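Local coordinates for putative uncharacterized protein TTHB187 (Thermus thermophilus HB8, PDB 3SK9) that cuts single-stranded DNA with the metal-dependent HD nuclease domain of Cas3, the endonuclease/helicase of CRISPR immunity, at residues His29-Leu41 / Leu64-Leu76. Residues are numbered along the deposited sequence; the frame is centred on the assembly and turned at random.
Sequences HMLDTAAVALAVL and LAWAAALVGLHDL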
ATOM      1  N   HIS A  29      -8.575  -4.997   1.436  1.00 16.80           N
ATOM      2  CA  HIS A  29      -8.061  -3.749   1.958  1.00 18.97           C
ATOM      3  C   HIS A  29      -6.888  -3.273   1.107  1.00 21.72           C
ATOM      4  O   HIS A  29      -6.751  -2.089   0.834  1.00 17.62           O
ATOM      5  CB  HIS A  29      -7.615  -3.911   3.409  1.00 21.51           C
ATOM      6  CG  HIS A  29      -7.048  -2.652   3.984  1.00 21.33           C
ATOM      7  ND1 HIS A  29      -7.807  -1.528   4.199  1.00 28.78           N
ATOM      8  CD2 HIS A  29      -5.785  -2.328   4.354  1.00 30.33           C
ATOM      9  CE1 HIS A  29      -7.044  -0.563   4.683  1.00 29.55           C
ATOM     10  NE2 HIS A  29      -5.812  -1.023   4.790  1.00 27.43           N
ATOM     11  N   MET A  30      -6.031  -4.189   0.678  1.00 15.06           N
ATOM     12  CA  MET A  30      -4.858  -3.784  -0.145  1.00 14.72           C
ATOM     13  C   MET A  30      -5.303  -3.237  -1.501  1.00 18.82           C
ATOM     14  O   MET A  30      -4.782  -2.224  -2.007  1.00 17.97           O
ATOM     15  CB  MET A  30      -3.875  -4.973  -0.334  1.00 17.88           C
ATOM     16  CG  MET A  30      -3.080  -5.412   0.946  1.00 24.07           C
ATOM     17  SD  MET A  30      -2.311  -7.079   0.688  1.00 28.85           S
ATOM     18  CE  MET A  30      -1.114  -6.699  -0.582  1.00 44.38           C
ATOM     19  N   LEU A  31      -6.301  -3.870  -2.100  1.00 18.68           N
ATOM     20  CA  LEU A  31      -6.764  -3.391  -3.404  1.00 18.75           C
ATOM     21  C   LEU A  31      -7.522  -2.058  -3.265  1.00 17.91           C
ATOM     22  O   LEU A  31      -7.423  -1.166  -4.161  1.00 20.59           O
ATOM     23  CB  LEU A  31      -7.632  -4.433  -4.085  1.00 16.37           C
ATOM     24  CG  LEU A  31      -6.926  -5.696  -4.571  1.00 18.03           C
ATOM     25  CD1 LEU A  31      -7.977  -6.752  -4.998  1.00 19.83           C
ATOM     26  CD2 LEU A  31      -5.959  -5.387  -5.717  1.00 20.10           C
ATOM     27  N   ASP A  32      -8.247  -1.895  -2.158  1.00 17.32           N
ATOM     28  CA  ASP A  32      -8.941  -0.617  -1.906  1.00 19.55           C
ATOM     29  C   ASP A  32      -7.913   0.523  -1.785  1.00 20.32           C
ATOM     30  O   ASP A  32      -8.154   1.638  -2.260  1.00 17.33           O
ATOM     31  CB  ASP A  32      -9.731  -0.645  -0.584  1.00 18.11           C
ATOM     32  CG  ASP A  32     -10.968  -1.567  -0.655  1.00 18.42           C
ATOM     33  OD1 ASP A  32     -11.346  -1.926  -1.782  1.00 22.03           O
ATOM     34  OD2 ASP A  32     -11.516  -1.888   0.415  1.00 20.65           O
ATOM     35  N   THR A  33      -6.834   0.232  -1.064  1.00 17.12           N
ATOM     36  CA  THR A  33      -5.760   1.222  -0.829  1.00 16.40           C
ATOM     37  C   THR A  33      -5.133   1.600  -2.162  1.00 17.28           C
ATOM     38  O   THR A  33      -4.880   2.761  -2.458  1.00 17.87           O
ATOM     39  CB  THR A  33      -4.680   0.650   0.158  1.00 17.52           C
ATOM     40  OG1 THR A  33      -5.322   0.369   1.415  1.00 18.43           O
ATOM     41  CG2 THR A  33      -3.527   1.684   0.391  1.00 17.62           C
ATOM     42  N   ALA A  34      -4.822   0.606  -2.974  1.00 18.14           N
ATOM     43  CA  ALA A  34      -4.292   0.881  -4.332  1.00 19.60           C
ATOM     44  C   ALA A  34      -5.274   1.687  -5.182  1.00 22.00           C
ATOM     45  O   ALA A  34      -4.851   2.557  -5.954  1.00 18.08           O
ATOM     46  CB  ALA A  34      -3.958  -0.446  -5.067  1.00 16.49           C
ATOM     47  N   ALA A  35      -6.565   1.411  -5.046  1.00 18.22           N
ATOM     48  CA  ALA A  35      -7.586   2.097  -5.838  1.00 17.89           C
ATOM     49  C   ALA A  35      -7.658   3.579  -5.417  1.00 18.76           C
ATOM     50  O   ALA A  35      -7.774   4.462  -6.271  1.00 19.27           O
ATOM     51  CB  ALA A  35      -8.984   1.397  -5.685  1.00 18.62           C
ATOM     52  N   VAL A  36      -7.577   3.836  -4.106  1.00 17.84           N
ATOM     53  CA  VAL A  36      -7.568   5.244  -3.641  1.00 18.07           C
ATOM     54  C   VAL A  36      -6.304   5.934  -4.158  1.00 16.43           C
ATOM     55  O   VAL A  36      -6.357   7.103  -4.617  1.00 18.48           O
ATOM     56  CB  VAL A  36      -7.601   5.345  -2.101  1.00 17.45           C
ATOM     57  CG1 VAL A  36      -7.410   6.806  -1.621  1.00 15.01           C
ATOM     58  CG2 VAL A  36      -8.950   4.755  -1.540  1.00 18.19           C
ATOM     59  N   ALA A  37      -5.152   5.249  -4.059  1.00 14.73           N
ATOM     60  CA  ALA A  37      -3.892   5.838  -4.540  1.00 18.14           C
ATOM     61  C   ALA A  37      -4.001   6.215  -6.022  1.00 18.86           C
ATOM     62  O   ALA A  37      -3.594   7.296  -6.417  1.00 17.87           O
ATOM     63  CB  ALA A  37      -2.715   4.842  -4.338  1.00 19.10           C
ATOM     64  N   LEU A  38      -4.521   5.294  -6.847  1.00 17.78           N
ATOM     65  CA  LEU A  38      -4.618   5.548  -8.279  1.00 22.46           C
ATOM     66  C   LEU A  38      -5.573   6.723  -8.544  1.00 19.26           C
ATOM     67  O   LEU A  38      -5.274   7.646  -9.340  1.00 21.27           O
ATOM     68  CB  LEU A  38      -5.058   4.274  -9.008  1.00 22.96           C
ATOM     69  CG  LEU A  38      -5.018   4.383 -10.544  1.00 34.34           C
ATOM     70  CD1 LEU A  38      -3.645   4.924 -11.012  1.00 24.06           C
ATOM     71  CD2 LEU A  38      -5.316   3.036 -11.207  1.00 34.81           C
ATOM     72  N   ALA A  39      -6.686   6.747  -7.816  1.00 17.92           N
ATOM     73  CA  ALA A  39      -7.683   7.816  -8.027  1.00 19.32           C
ATOM     74  C   ALA A  39      -7.149   9.179  -7.629  1.00 20.81           C
ATOM     75  O   ALA A  39      -7.334  10.181  -8.337  1.00 22.77           O
ATOM     76  CB  ALA A  39      -8.990   7.500  -7.277  1.00 28.63           C
ATOM     77  N   VAL A  40      -6.507   9.241  -6.479  1.00 17.92           N
ATOM     78  CA  VAL A  40      -5.958  10.526  -6.073  1.00 23.58           C
ATOM     79  C   VAL A  40      -4.743  10.973  -6.962  1.00 17.68           C
ATOM     80  O   VAL A  40      -4.660  12.142  -7.257  1.00 18.45           O
ATOM     81  CB  VAL A  40      -5.730  10.729  -4.534  1.00 34.01           C
ATOM     82  CG1 VAL A  40      -4.612   9.932  -4.010  1.00 27.23           C
ATOM     83  CG2 VAL A  40      -5.441  12.244  -4.304  1.00 47.35           C
ATOM     84  N   LEU A  41      -3.881  10.064  -7.463  1.00 14.33           N
ATOM     85  CA  LEU A  41      -2.807  10.451  -8.407  1.00 16.11           C
ATOM     86  C   LEU A  41      -3.400  11.040  -9.701  1.00 24.28           C
ATOM     87  O   LEU A  41      -2.854  11.969 -10.275  1.00 19.01           O
ATOM     88  CB  LEU A  41      -1.878   9.268  -8.762  1.00 15.82           C
ATOM     89  CG  LEU A  41      -0.948   8.830  -7.597  1.00 19.74           C
ATOM     90  CD1 LEU A  41      -0.260   7.481  -7.936  1.00 20.97           C
ATOM     91  CD2 LEU A  41       0.084   9.977  -7.259  1.00 25.58           C
ATOM     92  N   LEU A  64       2.066   5.850 -12.509  1.00 23.30           N
ATOM     93  CA  LEU A  64       0.994   5.935 -11.512  1.00 21.95           C
ATOM     94  C   LEU A  64       0.505   4.528 -11.098  1.00 21.51           C
ATOM     95  O   LEU A  64       0.214   4.283  -9.922  1.00 19.91           O
ATOM     96  CB  LEU A  64      -0.165   6.788 -12.007  1.00 23.03           C
ATOM     97  CG  LEU A  64       0.180   8.193 -12.521  1.00 29.78           C
ATOM     98  CD1 LEU A  64      -1.137   8.926 -12.883  1.00 30.56           C
ATOM     99  CD2 LEU A  64       1.026   9.033 -11.550  1.00 31.46           C
ATOM    100  N   ALA A  65       0.429   3.604 -12.051  1.00 20.98           N
ATOM    101  CA  ALA A  65       0.071   2.232 -11.723  1.00 26.63           C
ATOM    102  C   ALA A  65       1.101   1.574 -10.798  1.00 24.92           C
ATOM    103  O   ALA A  65       0.705   0.867  -9.871  1.00 20.25           O
ATOM    104  CB  ALA A  65      -0.118   1.392 -13.008  1.00 25.87           C
ATOM    105  N   TRP A  66       2.397   1.760 -11.090  1.00 19.91           N
ATOM    106  CA  TRP A  66       3.496   1.314 -10.210  1.00 16.70           C
ATOM    107  C   TRP A  66       3.353   1.866  -8.775  1.00 21.77           C
ATOM    108  O   TRP A  66       3.403   1.119  -7.757  1.00 19.21           O
ATOM    109  CB  TRP A  66       4.846   1.737 -10.822  1.00 19.03           C
ATOM    110  CG  TRP A  66       6.005   1.790  -9.862  1.00 21.01           C
ATOM    111  CD1 TRP A  66       6.664   2.928  -9.405  1.00 25.10           C
ATOM    112  CD2 TRP A  66       6.685   0.675  -9.268  1.00 21.50           C
ATOM    113  NE1 TRP A  66       7.674   2.570  -8.555  1.00 27.10           N
ATOM    114  CE2 TRP A  66       7.705   1.200  -8.438  1.00 22.38           C
ATOM    115  CE3 TRP A  66       6.520  -0.708  -9.347  1.00 26.26           C
ATOM    116  CZ2 TRP A  66       8.581   0.372  -7.715  1.00 27.09           C
ATOM    117  CZ3 TRP A  66       7.391  -1.534  -8.620  1.00 24.02           C
ATOM    118  CH2 TRP A  66       8.398  -0.979  -7.797  1.00 27.56           C
ATOM    119  N   ALA A  67       3.135   3.173  -8.677  1.00 20.68           N
ATOM    120  CA  ALA A  67       3.032   3.806  -7.366  1.00 15.41           C
ATOM    121  C   ALA A  67       1.782   3.334  -6.625  1.00 18.21           C
ATOM    122  O   ALA A  67       1.817   3.093  -5.405  1.00 19.28           O
ATOM    123  CB  ALA A  67       3.032   5.363  -7.501  1.00 20.50           C
ATOM    124  N   ALA A  68       0.674   3.206  -7.335  1.00 18.45           N
ATOM    125  CA  ALA A  68      -0.558   2.721  -6.698  1.00 19.34           C
ATOM    126  C   ALA A  68      -0.407   1.311  -6.127  1.00 19.44           C
ATOM    127  O   ALA A  68      -0.921   1.010  -5.061  1.00 18.63           O
ATOM    128  CB  ALA A  68      -1.771   2.755  -7.729  1.00 19.01           C
ATOM    129  N   ALA A  69       0.208   0.431  -6.895  1.00 17.36           N
ATOM    130  CA  ALA A  69       0.409  -0.966  -6.467  1.00 18.84           C
ATOM    131  C   ALA A  69       1.335  -1.023  -5.238  1.00 19.65           C
ATOM    132  O   ALA A  69       1.097  -1.788  -4.291  1.00 22.71           O
ATOM    133  CB  ALA A  69       1.046  -1.748  -7.595  1.00 25.06           C
ATOM    134  N   LEU A  70       2.380  -0.212  -5.251  1.00 19.72           N
ATOM    135  CA  LEU A  70       3.297  -0.189  -4.111  1.00 19.90           C
ATOM    136  C   LEU A  70       2.530   0.218  -2.864  1.00 19.41           C
ATOM    137  O   LEU A  70       2.692  -0.343  -1.786  1.00 22.82           O
ATOM    138  CB  LEU A  70       4.400   0.853  -4.346  1.00 20.25           C
ATOM    139  CG  LEU A  70       5.688   0.510  -5.064  1.00 29.89           C
ATOM    140  CD1 LEU A  70       6.531   1.822  -5.172  1.00 27.64           C
ATOM    141  CD2 LEU A  70       6.448  -0.631  -4.326  1.00 27.71           C
ATOM    142  N   VAL A  71       1.761   1.295  -2.993  1.00 17.15           N
ATOM    143  CA  VAL A  71       1.014   1.842  -1.852  1.00 15.00           C
ATOM    144  C   VAL A  71      -0.008   0.799  -1.348  1.00 16.97           C
ATOM    145  O   VAL A  71      -0.345   0.738  -0.141  1.00 16.95           O
ATOM    146  CB  VAL A  71       0.314   3.124  -2.322  1.00 22.25           C
ATOM    147  CG1 VAL A  71      -0.850   3.478  -1.444  1.00 28.90           C
ATOM    148  CG2 VAL A  71       1.408   4.281  -2.411  1.00 24.88           C
ATOM    149  N   GLY A  72      -0.510   0.001  -2.267  1.00 19.72           N
ATOM    150  CA  GLY A  72      -1.412  -1.077  -1.844  1.00 22.85           C
ATOM    151  C   GLY A  72      -0.773  -2.057  -0.851  1.00 22.57           C
ATOM    152  O   GLY A  72      -1.485  -2.838  -0.199  1.00 24.52           O
ATOM    153  N   LEU A  73       0.550  -2.064  -0.753  1.00 19.67           N
ATOM    154  CA  LEU A  73       1.224  -3.066   0.095  1.00 19.93           C
ATOM    155  C   LEU A  73       1.457  -2.534   1.496  1.00 20.55           C
ATOM    156  O   LEU A  73       2.094  -3.220   2.300  1.00 19.93           O
ATOM    157  CB  LEU A  73       2.563  -3.479  -0.503  1.00 24.08           C
ATOM    158  CG  LEU A  73       2.477  -3.930  -1.977  1.00 25.76           C
ATOM    159  CD1 LEU A  73       3.869  -4.041  -2.504  1.00 33.79           C
ATOM    160  CD2 LEU A  73       1.723  -5.234  -2.084  1.00 27.94           C
ATOM    161  N   HIS A  74       0.961  -1.334   1.805  1.00 16.76           N
ATOM    162  CA  HIS A  74       1.171  -0.721   3.144  1.00 17.98           C
ATOM    163  C   HIS A  74       0.863  -1.689   4.292  1.00 24.98           C
ATOM    164  O   HIS A  74       1.571  -1.694   5.289  1.00 23.12           O
ATOM    165  CB  HIS A  74       0.272   0.541   3.237  1.00 17.03           C
ATOM    166  CG  HIS A  74       0.409   1.377   4.485  1.00 23.99           C
ATOM    167  ND1 HIS A  74      -0.388   1.186   5.597  1.00 28.44           N
ATOM    168  CD2 HIS A  74       1.181   2.459   4.761  1.00 29.43           C
ATOM    169  CE1 HIS A  74      -0.121   2.116   6.498  1.00 29.24           C
ATOM    170  NE2 HIS A  74       0.840   2.894   6.024  1.00 26.29           N
ATOM    171  N   ASP A  75      -0.208  -2.477   4.182  1.00 18.96           N
ATOM    172  CA  ASP A  75      -0.602  -3.347   5.310  1.00 18.80           C
ATOM    173  C   ASP A  75      -0.229  -4.796   5.071  1.00 19.29           C
ATOM    174  O   ASP A  75      -0.807  -5.693   5.695  1.00 20.52           O
ATOM    175  CB  ASP A  75      -2.121  -3.222   5.618  1.00 19.44           C
ATOM    176  CG  ASP A  75      -2.460  -1.974   6.455  1.00 27.47           C
ATOM    177  OD1 ASP A  75      -1.580  -1.098   6.726  1.00 27.21           O
ATOM    178  OD2 ASP A  75      -3.638  -1.872   6.855  1.00 30.50           O
ATOM    179  N   LEU A  76       0.735  -5.039   4.189  1.00 19.15           N
ATOM    180  CA  LEU A  76       1.181  -6.399   3.941  1.00 17.92           C
ATOM    181  C   LEU A  76       1.721  -7.060   5.241  1.00 22.01           C
ATOM    182  O   LEU A  76       1.621  -8.289   5.434  1.00 22.46           O
ATOM    183  CB  LEU A  76       2.264  -6.411   2.855  1.00 17.70           C
ATOM    184  CG  LEU A  76       2.755  -7.819   2.534  1.00 20.29           C
ATOM    185  CD1 LEU A  76       1.590  -8.615   1.939  1.00 22.76           C
ATOM    186  CD2 LEU A  76       3.961  -7.767   1.536  1.00 22.63           C
TER
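With chi1 at 179°, H29 carries its ring beside its own carbonyl carbon and toward D75, while M30, extended through chi2 and bent at chi3, swings its CE methyl back to L73 CD2, 3.5 Å away. On its way the methionine chain passes over the turn, with both M30 CB and M30 CG lying 3.2 Å from G72 O. This illustrates how small residues let two roughly antiparallel helices close in: the axes of 29-41 and 64-71 approach to 7.6 Å at 144°, and the backbones come nearest where A34 faces G72. A37 CB rests 3.7 Å from V71 CG1, which also meets the T33 methyl; A68 CB sits against L38 CB, and L41 CD1 touches both L64 and A67. The packing leads into the metal site of the HD nuclease fold, where H29, H74 and D75 are divalent-metal ligands together with D210, the hydrogen-bond partner of H29 NE2. The ring plane of H29 and the carboxylate plane of D75 are 28° apart, with H29 NE2 3.1 Å from D75 OD2. H74 ND1 donates to D75 OD1 from above the carboxylate plane (2.8 Å); H110 shares that oxygen, and K78 forms a salt bridge with D75 OD2.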